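Local coordinates for protein PAN2-PAN3 deadenylation complex catalytic subunit pan2 (Neurospora crassa, PDB 4CZW) that probably shortens the poly(A) tails of messenger RNA as the catalytic exonuclease subunit of the PAN2-PAN3 deadenylation complex, at residues Tyr323-Thr328 with Val390-Lys395. Sequence-based numbering, arbitrary orientation.
Sequences YSLVGT and VMFQVK
Leu325 sets CG anti to the backbone N (chi1 176°) and Phe392 sets its ring anti to the carbonyl carbon (chi1 -76°), so that the leucine branch CD1 lies over one face of the phenylalanine ring, 4.1 Å from its centroid and offset toward the rim. Leu325 CB packs against Phe392 CE1 at 3.6 Å, while Leu325 CD1 also meets Val390 CG1 at 3.7 Å, the two side chains crossing at about a right angle. A second CH-pi contact repeats the theme: Val394 CG1 sits over a face of the Tyr323 ring, 4.0 Å from the centroid. Underneath run antiparallel backbone bonds: Ser324 N to Gln393 O (2.7 Å), nearly along the C=O axis, and Gln393 N to Ser324 O (3.1 Å). Beyond them Val326 N donates to Met391 O (2.9 Å) and Met391 N to Gly327 O (3.2 Å), so Val326 and Gly327 together face Met391, a beta bulge with Val326 in the helical region (psi -54°). The strands belong to a mixed sheet of the USP-like scaffold domain; Leu267 and Leu269 of strand 266-270 and Ile292 of strand 291-297 also touch Phe392. An alanine at Phe392 removes the ring under Leu325 CD1 and would probably loosen the packing between these strands. Polar ends look elsewhere, Ser324 OG and Gln393 NE2 to Asn398, leaving the strand pairing to backbone bonds and apolar side chains.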
loop_
_atom_site.group_PDB
_atom_site.type_symbol
_atom_site.label_atom_id
_atom_site.label_comp_id
_atom_site.label_asym_id
_atom_site.label_seq_id
_atom_site.Cartn_x
_atom_site.Cartn_y
_atom_site.Cartn_z
ATOM N N TYR A 323 -10.265 12.015 18.741
ATOM C CA TYR A 323 -9.408 11.471 17.695
ATOM C C TYR A 323 -8.110 10.929 18.285
ATOM O O TYR A 323 -7.554 11.506 19.219
ATOM C CB TYR A 323 -9.102 12.537 16.639
ATOM C CG TYR A 323 -10.246 12.808 15.686
ATOM C CD1 TYR A 323 -11.315 13.612 16.061
ATOM C CD2 TYR A 323 -10.251 12.266 14.407
ATOM C CE1 TYR A 323 -12.359 13.863 15.190
ATOM C CE2 TYR A 323 -11.290 12.511 13.530
ATOM C CZ TYR A 323 -12.341 13.310 13.927
ATOM O OH TYR A 323 -13.378 13.555 13.056
ATOM N N SER A 324 -7.637 9.814 17.738
ATOM C CA SER A 324 -6.377 9.228 18.175
ATOM C C SER A 324 -5.298 9.439 17.121
ATOM O O SER A 324 -5.557 9.334 15.923
ATOM C CB SER A 324 -6.545 7.736 18.469
ATOM O OG SER A 324 -7.414 7.530 19.569
ATOM N N LEU A 325 -4.088 9.748 17.575
ATOM C CA LEU A 325 -2.963 9.933 16.669
ATOM C C LEU A 325 -2.441 8.587 16.181
ATOM O O LEU A 325 -1.967 7.771 16.971
ATOM C CB LEU A 325 -1.843 10.716 17.355
ATOM C CG LEU A 325 -0.558 10.906 16.549
ATOM C CD1 LEU A 325 -0.831 11.696 15.279
ATOM C CD2 LEU A 325 0.503 11.590 17.394
ATOM N N VAL A 326 -2.536 8.360 14.875
ATOM C CA VAL A 326 -2.071 7.112 14.284
ATOM C C VAL A 326 -0.566 7.142 14.052
ATOM O O VAL A 326 0.160 6.260 14.512
ATOM C CB VAL A 326 -2.780 6.818 12.949
ATOM C CG1 VAL A 326 -2.183 5.585 12.293
ATOM C CG2 VAL A 326 -4.273 6.640 13.170
ATOM N N GLY A 327 -0.099 8.161 13.340
ATOM C CA GLY A 327 1.314 8.282 13.034
ATOM C C GLY A 327 1.687 9.614 12.412
ATOM O O GLY A 327 0.864 10.526 12.329
ATOM N N THR A 328 2.936 9.719 11.969
ATOM C CA THR A 328 3.445 10.962 11.404
ATOM C C THR A 328 4.472 10.712 10.303
ATOM O O THR A 328 5.434 9.968 10.498
ATOM C CB THR A 328 4.092 11.847 12.489
ATOM O OG1 THR A 328 3.135 12.131 13.518
ATOM C CG2 THR A 328 4.589 13.154 11.891
ATOM N N VAL A 390 0.417 14.632 9.396
ATOM C CA VAL A 390 -0.044 14.079 10.664
ATOM C C VAL A 390 -1.399 13.403 10.480
ATOM O O VAL A 390 -2.317 13.987 9.904
ATOM C CB VAL A 390 -0.147 15.168 11.747
ATOM C CG1 VAL A 390 -0.667 14.581 13.045
ATOM C CG2 VAL A 390 1.206 15.825 11.963
HETATM N N MSE A 391 -1.523 12.172 10.969
HETATM C CA MSE A 391 -2.727 11.380 10.736
HETATM C C MSE A 391 -3.509 11.085 12.012
HETATM O O MSE A 391 -3.004 10.440 12.930
HETATM C CB MSE A 391 -2.361 10.063 10.051
HETATM C CG MSE A 391 -3.555 9.250 9.578
HETATM SE SE MSE A 391 -4.383 9.988 7.973
HETATM C CE MSE A 391 -2.909 9.731 6.720
ATOM N N PHE A 392 -4.750 11.560 12.054
ATOM C CA PHE A 392 -5.665 11.239 13.143
ATOM C C PHE A 392 -6.840 10.419 12.625
ATOM O O PHE A 392 -7.239 10.552 11.468
ATOM C CB PHE A 392 -6.188 12.510 13.817
ATOM C CG PHE A 392 -5.199 13.173 14.731
ATOM C CD1 PHE A 392 -5.096 12.788 16.059
ATOM C CD2 PHE A 392 -4.387 14.193 14.270
ATOM C CE1 PHE A 392 -4.193 13.402 16.905
ATOM C CE2 PHE A 392 -3.481 14.812 15.113
ATOM C CZ PHE A 392 -3.383 14.414 16.431
ATOM N N GLN A 393 -7.389 9.568 13.485
ATOM C CA GLN A 393 -8.647 8.898 13.189
ATOM C C GLN A 393 -9.486 8.858 14.458
ATOM O O GLN A 393 -8.954 8.988 15.561
ATOM C CB GLN A 393 -8.420 7.484 12.646
ATOM C CG GLN A 393 -8.241 6.417 13.713
ATOM C CD GLN A 393 -8.550 5.024 13.196
ATOM O OE1 GLN A 393 -8.738 4.822 11.997
ATOM N NE2 GLN A 393 -8.611 4.056 14.103
ATOM N N VAL A 394 -10.796 8.692 14.300
ATOM C CA VAL A 394 -11.695 8.647 15.447
ATOM C C VAL A 394 -11.336 7.474 16.359
ATOM O O VAL A 394 -11.100 6.359 15.892
ATOM C CB VAL A 394 -13.171 8.550 15.006
ATOM C CG1 VAL A 394 -13.623 9.869 14.402
ATOM C CG2 VAL A 394 -13.368 7.419 14.010
ATOM N N LYS A 395 -11.279 7.743 17.659
ATOM C CA LYS A 395 -10.839 6.754 18.639
ATOM C C LYS A 395 -11.771 5.547 18.687
ATOM O O LYS A 395 -11.357 4.444 19.044
ATOM C CB LYS A 395 -10.734 7.393 20.026
ATOM C CG LYS A 395 -10.115 6.493 21.086
ATOM C CD LYS A 395 -9.982 7.213 22.417
ATOM C CE LYS A 395 -9.332 6.321 23.463
ATOM N NZ LYS A 395 -9.146 7.032 24.758
#